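Local coordinates for fiber protein (Raptor siadenovirus a, PDB 5FJL), which probably attaches the virus to receptors on the host cell through the trimeric head domain of its fibre, an early step of entry, at residues T57-T60 with S61-I64; L72-N76 with G77-N81; F121-D125 with H126-E130. All coordinates share one frame; numbering follows the deposited sequence.

Interaction 1: residues T57-T60 with S61-I64; sequences TRVT and SITI
Thr57-Val59 and Ile62-Ile64 pair as antiparallel strands around a type II' turn, a local contact at the tip of the hairpin of strands 51-59 and 62-67. The strands run at 156° to each other. Thr57 N donates to Ile64 O at 2.8 Å, and Ile64 N answers to Thr57 O at 2.9 Å. Nearer the bend, Val59 N reaches Ile62 O at 2.9 Å, whereas the closing bond from Ile62 N to Val59 O is longer, 3.2 Å, and arrives 49° out of the carbonyl plane. Val59 O takes a second donor at 2.7 Å, Thr60 OG1, whose place between its own backbone N and carbonyl carbon (chi1 84°) brings it back to that oxygen. On the face of Thr57, Val59, Ile62 and Ile64, Val59 CG2 meets CG2 of one of two modelled Ile62 conformers at 3.6 Å, side by side. A water bridges Thr57 OG1 and Ile64 O. This face continues into the trimer, where Ile62 packs on Ile64 of a neighbouring subunit. The turn residue Ser61 bonds through OG to Tyr39 OH of that subunit. The arrangement is a two-residue beta hairpin whose turn, Thr60-Ser61, is built into the subunit interface of the fibre head.

Interaction 2: residues L72-N76 with G77-N81; sequences LRVVN and GELQN
Gly77 lies under Val74, its CA 3.9 Å from Val74 CG1, as the second corner of a type I' turn running from Val75 to Glu78. Both corners, Asn76 and Gly77, have positive phi. Next, Glu78 pairs with Val75 through two unequal bonds: Val75 N to Glu78 O is 2.9 Å, while Glu78 N to Val75 O is 3.1 Å and comes in 64° out of the carbonyl plane. Leu79 turns to the other face of the hairpin, where its CD1 meets Val74 CG2 at 4.0 Å. Gln80 is held by both its backbone and its side chain. Its N binds Arg73 O at 2.8 Å, its O accepts from Arg73 N, and its extended side chain crosses that of Arg73. Arg73 NE donates to Gln80 OE1 at 3.0 Å; the bond is well placed at the acceptor, in the amide plane on a lone pair, but bent at the donor, with OE1 tilted from the guanidinium plane. The two planes stand 76° apart. Arg73 CG sits between N and the carbonyl carbon (chi1 50°), and this turn with the extended chain carries the guanidinium across the partner strand, where Gln80 CB and Asn81 N lie over one face. Val75 CG2 touches the same OE1 from further along, 3.4 Å away. At the last position Asn81 CB meets Leu72 CD2 at 3.6 Å, and Arg73 NH1 is hydrogen-bonded to Thr82 OG1, just beyond the segment. The tip does not stand alone: Asn76 N and Gly77 N donate to the two carboxylate oxygens of Asp139 of a neighbouring subunit, and Val75 packs on its Val140. This is a two-residue beta hairpin with a type I' turn, a projecting arm that grips the next subunit and probably the beta-hairpin regarded as a feature of siadenovirus fibre heads.

Interaction 3: residues F121-D125 with H126-E130; sequences FITTD and HVYRE
Phe121 and Tyr128 form an antiparallel hydrogen-bonded pair, with N-to-O bonds of 2.8 Å in both directions (Phe121 N to Tyr128 O, Tyr128 N to Phe121 O), and Thr123 N to His126 O at 2.9 Å continues the pairing toward the bend. There a side chain replaces the return backbone bond: Thr123 OG1, placed between the backbone N and carbonyl carbon (chi1 67°), accepts from His126 N at 2.9 Å, bent to 136° at the hydrogen. The Asp125 CB lies over the His126 ring face, 4.0 Å from its centroid. Thr123 CG2 approaches the edge of the Tyr128 ring, with CE2 the nearest atom at 4.1 Å. On the opposite face Ile122 CD1 rests against Val127 CG2 at 3.8 Å, the two chains alongside. Further down, Glu130 crosses Phe121 at about a right angle, Glu130 OE2 lying 3.7 Å from Phe121 CE1. The polar ends find partners outside the hairpin: the carboxylate of Glu156 receives Thr123 OG1, His126 ND1 and Tyr128 OH, while Arg150 makes a salt bridge to Glu130 and a cation-pi contact with Phe121. Three groups converging on Glu156 probably favour its charged form, and the sharing of Arg150 would offset the carboxylate beside the Phe121 ring; the chemistry thus implies a hairpin held on its bend side by Glu156 and at its strand end by Arg150.

All three contacts are ends of antiparallel hairpins of one extended beta sheet, met in series along the chain. Interaction 1 is partly buried, and its apolar face meets both neighbouring subunits; interaction 2 is a surface contact whose turn is bonded to one neighbour and whose Arg73-Gln80 face carries a polar side-chain bond. Interaction 3, also partly buried, lies on the opposite side of the chain's centre from interaction 1, the two centres about 36 Å apart; its bend's polar groups meet Glu156 of the same chain, whereas Arg129 reaches a neighbouring subunit. Tight two-residue turns close the first two, whereas the longer connection in interaction 3 relies on a side-chain oxygen.

Interaction 1: residues T57-T60 with S61-I64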
loop_
_atom_site.group_PDB
_atom_site.type_symbol
_atom_site.label_atom_id
_atom_site.label_comp_id
_atom_site.label_asym_id
_atom_site.label_seq_id
_atom_site.Cartn_x
_atom_site.Cartn_y
_atom_site.Cartn_z
ATOM N N THR A 57 -4.706 -11.065 -14.766
ATOM C CA THR A 57 -6.089 -10.832 -15.163
ATOM C C THR A 57 -6.135 -9.513 -15.916
ATOM O O THR A 57 -5.781 -8.471 -15.368
ATOM C CB THR A 57 -7.000 -10.777 -13.917
ATOM O OG1 THR A 57 -6.921 -12.019 -13.215
ATOM C CG2 THR A 57 -8.451 -10.507 -14.293
ATOM N N ARG A 58 -6.576 -9.544 -17.180
ATOM C CA ARG A 58 -6.637 -8.357 -18.015
ATOM C C ARG A 58 -8.060 -7.867 -18.135
ATOM O O ARG A 58 -8.913 -8.623 -18.602
ATOM C CB ARG A 58 -6.168 -8.664 -19.428
ATOM C CG ARG A 58 -4.850 -9.379 -19.521
ATOM C CD ARG A 58 -4.261 -9.285 -20.930
ATOM N NE ARG A 58 -2.798 -9.416 -20.946
ATOM C CZ ARG A 58 -2.096 -10.476 -20.528
ATOM N NH1 ARG A 58 -2.694 -11.548 -20.016
ATOM N NH2 ARG A 58 -0.759 -10.454 -20.610
ATOM N N VAL A 59 -8.299 -6.612 -17.760
ATOM C CA VAL A 59 -9.569 -5.933 -18.059
ATOM C C VAL A 59 -9.306 -4.614 -18.786
ATOM O O VAL A 59 -8.882 -3.622 -18.177
ATOM C CB VAL A 59 -10.427 -5.739 -16.801
ATOM C CG1 VAL A 59 -11.139 -7.037 -16.471
ATOM C CG2 VAL A 59 -9.597 -5.284 -15.615
ATOM N N THR A 60 -9.555 -4.626 -20.099
ATOM C CA THR A 60 -9.140 -3.561 -21.020
ATOM C C THR A 60 -7.615 -3.354 -20.939
ATOM O O THR A 60 -6.873 -4.341 -20.961
ATOM C CB THR A 60 -9.937 -2.247 -20.798
ATOM O OG1 THR A 60 -9.331 -1.494 -19.744
ATOM C CG2 THR A 60 -11.405 -2.528 -20.448
ATOM N N SER A 61 -7.151 -2.101 -20.815
ATOM C CA SER A 61 -5.720 -1.789 -20.717
ATOM C C SER A 61 -5.125 -1.900 -19.308
ATOM O O SER A 61 -3.949 -1.549 -19.123
ATOM C CB SER A 61 -5.439 -0.371 -21.244
ATOM O OG SER A 61 -6.069 0.612 -20.428
ATOM N N ILE A 62 -5.909 -2.334 -18.320
ATOM C CA ILE A 62 -5.310 -2.634 -17.013
ATOM C C ILE A 62 -5.226 -4.117 -16.710
ATOM O O ILE A 62 -6.219 -4.863 -16.842
ATOM C CB ILE A 62 -5.968 -1.937 -15.824
ATOM C CG1 ILE A 62 -5.098 -2.207 -14.610
ATOM C CG2 ILE A 62 -7.342 -2.487 -15.496
ATOM C CD1 ILE A 62 -5.426 -1.357 -13.440
ATOM N N THR A 63 -4.034 -4.510 -16.251
ATOM C CA THR A 63 -3.776 -5.873 -15.861
ATOM C C THR A 63 -3.534 -5.909 -14.341
ATOM O O THR A 63 -2.861 -5.030 -13.813
ATOM C CB THR A 63 -2.534 -6.422 -16.572
ATOM O OG1 THR A 63 -2.716 -6.350 -17.999
ATOM C CG2 THR A 63 -2.277 -7.864 -16.188
ATOM N N ILE A 64 -4.046 -6.925 -13.701
ATOM C CA ILE A 64 -3.842 -7.176 -12.271
ATOM C C ILE A 64 -3.169 -8.518 -12.161
ATOM O O ILE A 64 -3.681 -9.529 -12.652
ATOM C CB ILE A 64 -5.154 -7.118 -11.479
ATOM C CG1 ILE A 64 -5.787 -5.751 -11.784
ATOM C CG2 ILE A 64 -4.886 -7.386 -9.987
ATOM C CD1 ILE A 64 -6.894 -5.261 -10.904
HETATM O O HOH W 1 -4.877 -12.325 -11.582
#

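Interaction 2: residues L72-N76 with G77-N81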
loop_
_atom_site.group_PDB
_atom_site.type_symbol
_atom_site.label_atom_id
_atom_site.label_comp_id
_atom_site.label_asym_id
_atom_site.label_seq_id
_atom_site.Cartn_x
_atom_site.Cartn_y
_atom_site.Cartn_z
ATOM N N LEU A 72 -2.197 -15.882 3.484
ATOM C CA LEU A 72 -2.825 -16.044 4.798
ATOM C C LEU A 72 -4.105 -16.888 4.757
ATOM O O LEU A 72 -4.847 -16.848 3.795
ATOM C CB LEU A 72 -3.177 -14.672 5.396
ATOM C CG LEU A 72 -2.115 -13.576 5.599
ATOM C CD1 LEU A 72 -2.728 -12.318 6.201
ATOM C CD2 LEU A 72 -1.011 -14.103 6.492
ATOM N N ARG A 73 -4.358 -17.609 5.852
ATOM C CA ARG A 73 -5.631 -18.312 6.048
ATOM C C ARG A 73 -5.983 -18.284 7.512
ATOM O O ARG A 73 -5.109 -18.209 8.379
ATOM C CB ARG A 73 -5.547 -19.756 5.537
ATOM C CG ARG A 73 -4.360 -20.524 6.050
ATOM C CD ARG A 73 -4.098 -21.862 5.316
ATOM N NE ARG A 73 -2.963 -22.566 5.947
ATOM C CZ ARG A 73 -1.664 -22.362 5.685
ATOM N NH1 ARG A 73 -1.274 -21.506 4.749
ATOM N NH2 ARG A 73 -0.740 -23.050 6.355
ATOM N N VAL A 74 -7.285 -18.339 7.795
ATOM C CA VAL A 74 -7.735 -18.474 9.168
ATOM C C VAL A 74 -8.371 -19.856 9.304
ATOM O O VAL A 74 -9.221 -20.188 8.524
ATOM C CB VAL A 74 -8.725 -17.347 9.577
ATOM C CG1 VAL A 74 -9.039 -17.445 11.053
ATOM C CG2 VAL A 74 -8.123 -15.980 9.297
ATOM N N VAL A 75 -7.884 -20.626 10.273
ATOM C CA VAL A 75 -8.304 -22.025 10.465
ATOM C C VAL A 75 -8.721 -22.166 11.908
ATOM O O VAL A 75 -7.883 -22.137 12.803
ATOM C CB VAL A 75 -7.159 -23.009 10.110
ATOM C CG1 VAL A 75 -7.630 -24.444 10.270
ATOM C CG2 VAL A 75 -6.679 -22.763 8.688
ATOM N N ASN A 76 -10.033 -22.251 12.130
ATOM C CA ASN A 76 -10.601 -22.326 13.491
ATOM C C ASN A 76 -10.039 -21.254 14.426
ATOM O O ASN A 76 -9.560 -21.534 15.539
ATOM C CB ASN A 76 -10.409 -23.736 14.071
ATOM C CG ASN A 76 -11.033 -24.807 13.195
ATOM O OD1 ASN A 76 -12.189 -24.699 12.770
ATOM N ND2 ASN A 76 -10.252 -25.829 12.879
ATOM N N GLY A 77 -10.097 -20.015 13.926
ATOM C CA GLY A 77 -9.703 -18.821 14.637
ATOM C C GLY A 77 -8.231 -18.565 14.792
ATOM O O GLY A 77 -7.845 -17.655 15.516
ATOM N N GLU A 78 -7.398 -19.367 14.128
ATOM C CA GLU A 78 -5.955 -19.218 14.216
ATOM C C GLU A 78 -5.425 -18.858 12.842
ATOM O O GLU A 78 -5.786 -19.464 11.841
ATOM C CB GLU A 78 -5.319 -20.491 14.766
ATOM C CG GLU A 78 -5.561 -20.602 16.272
ATOM C CD GLU A 78 -5.151 -21.934 16.888
ATOM O OE1 GLU A 78 -5.374 -23.004 16.270
ATOM O OE2 GLU A 78 -4.625 -21.903 18.025
ATOM N N LEU A 79 -4.601 -17.822 12.808
ATOM C CA LEU A 79 -4.020 -17.363 11.562
ATOM C C LEU A 79 -2.846 -18.277 11.209
ATOM O O LEU A 79 -1.979 -18.525 12.063
ATOM C CB LEU A 79 -3.536 -15.911 11.713
ATOM C CG LEU A 79 -3.142 -15.149 10.448
ATOM C CD1 LEU A 79 -4.291 -14.961 9.471
ATOM C CD2 LEU A 79 -2.551 -13.787 10.802
ATOM N N GLN A 80 -2.848 -18.743 9.976
ATOM C CA GLN A 80 -1.750 -19.526 9.429
ATOM C C GLN A 80 -1.284 -18.834 8.175
ATOM O O GLN A 80 -2.014 -18.034 7.585
ATOM C CB GLN A 80 -2.231 -20.922 9.088
ATOM C CG GLN A 80 -2.699 -21.701 10.299
ATOM C CD GLN A 80 -3.188 -23.083 9.931
ATOM O OE1 GLN A 80 -3.384 -23.412 8.749
ATOM N NE2 GLN A 80 -3.425 -23.897 10.950
ATOM N N ASN A 81 -0.058 -19.101 7.755
ATOM C CA ASN A 81 0.370 -18.594 6.479
ATOM C C ASN A 81 1.460 -19.410 5.816
ATOM O O ASN A 81 2.195 -20.129 6.475
ATOM C CB ASN A 81 0.826 -17.140 6.622
ATOM C CG ASN A 81 2.211 -17.028 7.159
ATOM O OD1 ASN A 81 2.472 -17.447 8.301
ATOM N ND2 ASN A 81 3.140 -16.485 6.349
#

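Interaction 3: residues F121-D125 with H126-E130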
loop_
_atom_site.group_PDB
_atom_site.type_symbol
_atom_site.label_atom_id
_atom_site.label_comp_id
_atom_site.label_asym_id
_atom_site.label_seq_id
_atom_site.Cartn_x
_atom_site.Cartn_y
_atom_site.Cartn_z
ATOM N N PHE A 121 12.564 -10.291 6.995
ATOM C CA PHE A 121 13.963 -10.506 6.632
ATOM C C PHE A 121 14.661 -11.199 7.772
ATOM O O PHE A 121 14.637 -10.715 8.893
ATOM C CB PHE A 121 14.689 -9.180 6.294
ATOM C CG PHE A 121 14.099 -8.477 5.098
ATOM C CD1 PHE A 121 13.062 -7.556 5.248
ATOM C CD2 PHE A 121 14.574 -8.721 3.815
ATOM C CE1 PHE A 121 12.504 -6.936 4.147
ATOM C CE2 PHE A 121 14.009 -8.077 2.719
ATOM C CZ PHE A 121 12.961 -7.207 2.894
ATOM N N ILE A 122 15.251 -12.349 7.465
ATOM C CA ILE A 122 16.035 -13.126 8.431
ATOM C C ILE A 122 17.502 -12.920 8.128
ATOM O O ILE A 122 17.958 -13.192 7.012
ATOM C CB ILE A 122 15.705 -14.629 8.335
ATOM C CG1 ILE A 122 14.199 -14.882 8.411
ATOM C CG2 ILE A 122 16.498 -15.408 9.366
ATOM C CD1 ILE A 122 13.553 -14.500 9.683
ATOM N N THR A 123 18.248 -12.418 9.120
ATOM C CA THR A 123 19.692 -12.349 9.049
ATOM C C THR A 123 20.245 -13.342 10.090
ATOM O O THR A 123 19.480 -13.939 10.853
ATOM C CB THR A 123 20.224 -10.938 9.306
ATOM O OG1 THR A 123 19.964 -10.576 10.647
ATOM C CG2 THR A 123 19.567 -9.909 8.334
ATOM N N THR A 124 21.562 -13.507 10.138
ATOM C CA THR A 124 22.119 -14.393 11.164
ATOM C C THR A 124 21.697 -13.965 12.555
ATOM O O THR A 124 21.333 -14.820 13.401
ATOM C CB THR A 124 23.660 -14.406 11.062
ATOM O OG1 THR A 124 24.043 -14.916 9.785
ATOM C CG2 THR A 124 24.254 -15.261 12.171
ATOM N N ASP A 125 21.697 -12.655 12.843
ATOM C CA ASP A 125 21.426 -12.176 14.177
ATOM C C ASP A 125 20.057 -11.661 14.433
ATOM O O ASP A 125 19.678 -11.487 15.596
ATOM C CB ASP A 125 22.422 -11.067 14.535
ATOM C CG ASP A 125 23.853 -11.580 14.721
ATOM O OD1 ASP A 125 24.120 -12.799 14.822
ATOM O OD2 ASP A 125 24.752 -10.700 14.814
ATOM N N HIS A 126 19.273 -11.333 13.389
ATOM C CA HIS A 126 18.025 -10.594 13.594
ATOM C C HIS A 126 16.877 -11.074 12.719
ATOM O O HIS A 126 17.079 -11.775 11.729
ATOM C CB HIS A 126 18.229 -9.063 13.337
ATOM C CG HIS A 126 19.176 -8.432 14.293
ATOM N ND1 HIS A 126 20.460 -8.076 13.953
ATOM C CD2 HIS A 126 19.040 -8.169 15.609
ATOM C CE1 HIS A 126 21.065 -7.577 15.018
ATOM N NE2 HIS A 126 20.218 -7.606 16.026
ATOM N N VAL A 127 15.678 -10.651 13.089
ATOM C CA VAL A 127 14.471 -10.831 12.321
ATOM C C VAL A 127 13.863 -9.451 12.183
ATOM O O VAL A 127 13.575 -8.781 13.202
ATOM C CB VAL A 127 13.471 -11.758 12.998
ATOM C CG1 VAL A 127 12.179 -11.877 12.182
ATOM C CG2 VAL A 127 14.068 -13.141 13.159
ATOM N N TYR A 128 13.647 -9.016 10.945
ATOM C CA TYR A 128 13.077 -7.696 10.661
ATOM C C TYR A 128 11.742 -7.920 9.968
ATOM O O TYR A 128 11.679 -8.458 8.869
ATOM C CB TYR A 128 13.996 -6.894 9.757
ATOM C CG TYR A 128 15.327 -6.590 10.366
ATOM C CD1 TYR A 128 15.421 -5.714 11.439
ATOM C CD2 TYR A 128 16.491 -7.174 9.896
ATOM C CE1 TYR A 128 16.639 -5.466 12.045
ATOM C CE2 TYR A 128 17.719 -6.897 10.467
ATOM C CZ TYR A 128 17.770 -6.028 11.541
ATOM O OH TYR A 128 18.976 -5.722 12.141
ATOM N N ARG A 129 10.684 -7.429 10.568
ATOM C CA ARG A 129 9.347 -7.508 10.037
ATOM C C ARG A 129 8.946 -6.122 9.636
ATOM O O ARG A 129 8.949 -5.224 10.483
ATOM C CB ARG A 129 8.420 -8.065 11.108
ATOM C CG ARG A 129 6.989 -8.239 10.750
ATOM C CD ARG A 129 6.212 -8.687 12.011
ATOM N NE ARG A 129 4.826 -8.875 11.726
ATOM C CZ ARG A 129 4.264 -10.007 11.370
ATOM N NH1 ARG A 129 5.000 -11.118 11.212
ATOM N NH2 ARG A 129 2.963 -10.087 11.200
ATOM N N GLU A 130 8.603 -5.924 8.379
ATOM C CA GLU A 130 8.411 -4.556 7.868
ATOM C C GLU A 130 7.556 -4.489 6.648
ATOM O O GLU A 130 7.478 -5.410 5.862
ATOM C CB GLU A 130 9.710 -3.869 7.569
ATOM C CG GLU A 130 10.647 -4.643 6.729
ATOM C CD GLU A 130 12.074 -4.021 6.648
ATOM O OE1 GLU A 130 12.909 -4.064 7.565
ATOM O OE2 GLU A 130 12.343 -3.541 5.572
#